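PDB 4QKO: pyocin-S2 immunity protein from Pseudomonas aeruginosa, which probably protects the producing cell by binding the nuclease domain of the bacteriocin pyocin S2, with which it forms a complex. Local coordinates for residues S51-L54 against N60-D63; L14-D19 against I35-E40. All blocks are in the same frame, centred on the assembly; numbering follows the deposited sequence. Where two conformers were deposited one is given.

Contact 1 of 2, residues S51-L54 against N60-D63; sequences SDLL and NRED
Arg61 reaches from the loop that follows helix 52-55 back to the backbone of Leu53 on that helix. Its NH2 donates to Leu53 O at 2.8 Å, with an N-H...O angle of 154°. The donor lies in the carbonyl plane, on a lone pair of the oxygen. The oxygen in turn lies close to the guanidinium plane, so the arginine meets the carbonyl with its edge. The side chains of Leu53 and Arg61 cross at about a right angle. Leu53 CD2 is 3.9 Å from Arg61 NH2, a plain van der Waals touch beside the polar bond.

The arginine starts with CG between its backbone N and carbonyl carbon (chi1 58°), and the chain bends at chi2. This turns it toward the helix and leaves the guanidinium within range of its own loop. Arg61 NH1 donates to Glu62 O at 2.9 Å, and that oxygen lies almost exactly in the guanidinium plane. Arg61 NE forms a salt bridge with Glu71 of helix 65-78. Contacts from all three nitrogens thus fix the rotation of the group.

One water completes the bridge. It accepts from Arg61 NH1 at 2.9 Å and donates to Leu53 O at 2.9 Å and to Asp63 OD1 at 2.8 Å. Asp63 OD1 also bonds Tyr21 OH. Leu54 O and Asp63 OD2 both bond Asn71 of the pyocin S2 chain, so the segments themselves form part of the interface with the toxin.

Leu53 O therefore has two donors, Arg61 NH2 and the water, and these bonds tie the loop to the short helix. Arg61 probably stabilises the charged form of Glu71, which it bridges directly. Its effect on Asp63, reached through the water, is probably weaker.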
# COMPACT_ATOMS: atom_id res chain seq x y z
N SER A 51 -9.65 5.37 0.63
CA SER A 51 -8.57 4.97 -0.32
C SER A 51 -8.95 3.71 -1.12
O SER A 51 -8.29 3.37 -2.10
CB SER A 51 -7.24 4.77 0.40
OG SER A 51 -7.27 3.86 1.46
N ASP A 52 -10.01 2.98 -0.72
CA ASP A 52 -10.36 1.78 -1.45
C ASP A 52 -10.81 2.18 -2.84
O ASP A 52 -10.72 1.36 -3.70
CB ASP A 52 -11.46 0.91 -0.86
CG ASP A 52 -11.08 0.26 0.46
OD1 ASP A 52 -9.92 0.34 0.88
OD2 ASP A 52 -12.01 -0.39 1.10
N LEU A 53 -11.26 3.43 -3.07
CA LEU A 53 -11.63 3.93 -4.40
C LEU A 53 -10.44 3.79 -5.34
O LEU A 53 -10.63 3.48 -6.48
CB LEU A 53 -12.02 5.39 -4.33
CG LEU A 53 -13.32 5.71 -3.61
CD1 LEU A 53 -13.58 7.19 -3.66
CD2 LEU A 53 -14.50 5.01 -4.26
N LEU A 54 -9.24 4.03 -4.78
CA LEU A 54 -8.06 3.94 -5.59
C LEU A 54 -7.51 2.55 -5.74
O LEU A 54 -7.06 2.17 -6.81
CB LEU A 54 -6.97 4.79 -4.91
CG LEU A 54 -7.20 6.28 -4.68
CD1 LEU A 54 -6.16 6.81 -3.77
CD2 LEU A 54 -7.12 7.03 -5.98
N ASN A 60 -17.98 -2.98 -10.09
CA ASN A 60 -19.07 -2.44 -10.93
C ASN A 60 -18.70 -1.22 -11.75
O ASN A 60 -19.55 -0.62 -12.40
CB ASN A 60 -20.28 -2.16 -10.08
CG ASN A 60 -20.13 -0.97 -9.17
OD1 ASN A 60 -19.13 -0.22 -9.19
ND2 ASN A 60 -21.11 -0.82 -8.30
N ARG A 61 -17.44 -0.81 -11.73
CA ARG A 61 -17.06 0.34 -12.49
C ARG A 61 -15.60 0.25 -12.91
O ARG A 61 -14.88 -0.71 -12.58
CB ARG A 61 -17.41 1.67 -11.75
CG ARG A 61 -16.79 1.89 -10.36
CD ARG A 61 -15.34 2.36 -10.42
NE ARG A 61 -14.83 2.76 -9.10
CZ ARG A 61 -13.56 3.11 -8.83
NH1 ARG A 61 -12.63 3.06 -9.77
NH2 ARG A 61 -13.22 3.41 -7.58
N GLU A 62 -15.18 1.22 -13.71
CA GLU A 62 -13.84 1.16 -14.30
C GLU A 62 -12.77 1.44 -13.28
O GLU A 62 -12.85 2.44 -12.62
CB GLU A 62 -13.69 2.22 -15.41
CG GLU A 62 -12.32 2.18 -16.06
CD GLU A 62 -12.20 3.09 -17.27
OE1 GLU A 62 -12.10 2.51 -18.38
OE2 GLU A 62 -12.20 4.34 -17.12
N ASP A 63 -11.78 0.56 -13.17
CA ASP A 63 -10.62 0.80 -12.30
C ASP A 63 -9.65 1.72 -13.01
O ASP A 63 -8.77 1.24 -13.74
CB ASP A 63 -9.93 -0.52 -11.95
CG ASP A 63 -8.71 -0.32 -11.07
OD1 ASP A 63 -8.39 0.84 -10.66
OD2 ASP A 63 -8.09 -1.35 -10.73
O HOH W 1 -9.79 2.76 -9.19

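Contact 2 of 2, residues L14-D19 against I35-E40; sequences LEFVKD and IQAVLE
Phe16 of helix 10-21 points at Ala37 and Glu40 of helix 31-45 in the four-helix fold of the colicin/pyocin immunity proteins. The nearest CA atoms, those of Phe16 and Ala37, are 8.7 Å apart, and the phenyl ring lies between the two helices.

The apolar contact is small. Phe16 CE1 lies 4.3 Å from Ala37 CB, a contact between ring and methyl. Phe16 holds CG anti to its backbone N (chi1 177°), which carries the ring away from its own helix and across to the other. The Phe16 side chain also touches Leu44 further along helix 31-45, while Ala37 also packs on Phe28 and Ile20.

The ring meets Glu40 differently. CB of Glu40 sits at the ring edge, near its plane, and is 4.3 Å from Phe16 CZ. It is the aliphatic base of the glutamate that does the touching.

The backbone bonds stay within each helix. Glu40 N donates to Gln36 O at 2.8 Å, and Lys18 N donates to Leu14 O at the same distance. Asp19 instead reaches into the loop after helix 10-21, with a salt bridge to Lys27 and a hydrogen bond to Asn24.

The closest approach between the two segments is from the ring to the backbone: Phe16 CZ lies 3.8 Å from Ala37 O, which it meets obliquely.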
# COMPACT_ATOMS: atom_id res chain seq x y z
N LEU A 14 -9.42 15.37 -11.47
CA LEU A 14 -8.96 14.22 -12.24
C LEU A 14 -7.45 14.22 -12.29
O LEU A 14 -6.82 13.17 -12.08
CB LEU A 14 -9.62 14.15 -13.64
CG LEU A 14 -9.07 13.11 -14.58
CD1 LEU A 14 -9.38 11.71 -14.13
CD2 LEU A 14 -9.59 13.35 -15.98
N GLU A 15 -6.85 15.38 -12.55
CA GLU A 15 -5.39 15.42 -12.63
C GLU A 15 -4.69 15.11 -11.26
O GLU A 15 -3.68 14.41 -11.22
CB GLU A 15 -4.95 16.75 -13.21
CG GLU A 15 -5.74 17.19 -14.46
CD GLU A 15 -6.23 16.06 -15.39
OE1 GLU A 15 -5.58 14.98 -15.45
OE2 GLU A 15 -7.24 16.27 -16.09
N PHE A 16 -5.25 15.58 -10.14
CA PHE A 16 -4.79 15.17 -8.81
C PHE A 16 -4.95 13.64 -8.61
O PHE A 16 -3.98 12.95 -8.21
CB PHE A 16 -5.61 15.86 -7.79
CG PHE A 16 -5.33 15.53 -6.35
CD1 PHE A 16 -4.07 15.68 -5.80
CD2 PHE A 16 -6.38 15.15 -5.50
CE1 PHE A 16 -3.84 15.44 -4.42
CE2 PHE A 16 -6.18 14.94 -4.11
CZ PHE A 16 -4.91 15.09 -3.57
N VAL A 17 -6.12 13.08 -8.95
CA VAL A 17 -6.30 11.63 -8.77
C VAL A 17 -5.35 10.81 -9.69
O VAL A 17 -4.77 9.81 -9.27
CB VAL A 17 -7.78 11.27 -9.04
CG1 VAL A 17 -7.90 9.79 -9.01
CG2 VAL A 17 -8.71 11.91 -8.00
N LYS A 18 -5.15 11.26 -10.92
CA LYS A 18 -4.24 10.58 -11.84
C LYS A 18 -2.84 10.63 -11.26
O LYS A 18 -2.13 9.62 -11.34
CB LYS A 18 -4.09 11.23 -13.21
CG LYS A 18 -5.07 10.98 -14.34
CD LYS A 18 -4.50 11.64 -15.61
CE LYS A 18 -5.55 12.30 -16.51
NZ LYS A 18 -6.18 11.32 -17.44
N ASP A 19 -2.45 11.76 -10.68
CA ASP A 19 -1.14 11.86 -10.02
C ASP A 19 -0.94 10.90 -8.88
O ASP A 19 0.12 10.26 -8.76
CB ASP A 19 -0.83 13.28 -9.54
CG ASP A 19 -0.57 14.27 -10.72
OD1 ASP A 19 -0.16 13.81 -11.82
OD2 ASP A 19 -0.81 15.51 -10.57
N ILE A 35 1.65 9.50 0.77
CA ILE A 35 0.72 9.15 1.83
C ILE A 35 -0.14 10.33 2.18
O ILE A 35 -1.38 10.20 2.37
CB ILE A 35 1.43 8.58 3.09
CG1 ILE A 35 1.99 7.18 2.82
CG2 ILE A 35 0.45 8.49 4.26
CD1 ILE A 35 3.01 6.65 3.82
N GLN A 36 0.49 11.51 2.26
CA GLN A 36 -0.25 12.74 2.52
C GLN A 36 -1.29 13.06 1.50
O GLN A 36 -2.41 13.46 1.85
CB GLN A 36 0.71 13.93 2.67
CG GLN A 36 1.34 13.89 4.03
CD GLN A 36 0.26 13.86 5.12
OE1 GLN A 36 -0.63 14.74 5.14
NE2 GLN A 36 0.30 12.82 6.00
N ALA A 37 -0.97 12.85 0.24
CA ALA A 37 -1.94 13.09 -0.82
C ALA A 37 -3.13 12.09 -0.74
O ALA A 37 -4.26 12.47 -0.94
CB ALA A 37 -1.25 12.94 -2.13
N VAL A 38 -2.87 10.82 -0.46
CA VAL A 38 -3.93 9.85 -0.22
C VAL A 38 -4.85 10.30 0.95
O VAL A 38 -6.07 10.27 0.81
CB VAL A 38 -3.39 8.46 0.00
CG1 VAL A 38 -4.53 7.52 0.43
CG2 VAL A 38 -2.82 7.93 -1.29
N LEU A 39 -4.27 10.76 2.04
CA LEU A 39 -5.05 11.29 3.21
C LEU A 39 -5.80 12.51 2.83
O LEU A 39 -6.98 12.62 3.14
CB LEU A 39 -4.13 11.54 4.40
CG LEU A 39 -3.52 10.26 5.05
CD1 LEU A 39 -2.46 10.59 6.10
CD2 LEU A 39 -4.57 9.33 5.69
N GLU A 40 -5.19 13.38 2.03
CA GLU A 40 -5.90 14.52 1.46
C GLU A 40 -7.10 14.11 0.55
O GLU A 40 -8.16 14.71 0.66
CB GLU A 40 -4.96 15.46 0.70
CG GLU A 40 -4.12 16.31 1.62
CD GLU A 40 -3.07 17.25 0.96
OE1 GLU A 40 -3.42 18.01 0.01
OE2 GLU A 40 -1.91 17.30 1.47

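Both contacts are partly buried, but contact 2 is nearer the middle of the chain, with its centre about 6 Å from the chain centre against about 10 Å for contact 1. Contact 2 joins two long helices by van der Waals packing. Contact 1 ties a short helix to a loop through a charged side chain, a backbone carbonyl and a water. They share no helix, yet they touch: Ser51 CB lies 3.9 Å from Val38 CG1, and Leu54 CD2 lies 4.2 Å from Val17 CG1. The pyocin S2 chain reaches both, through hydrogen bonds and packing at contact 1. At contact 2 it packs on Ile35, Val38 and Leu39, not on the residues that meet Phe16.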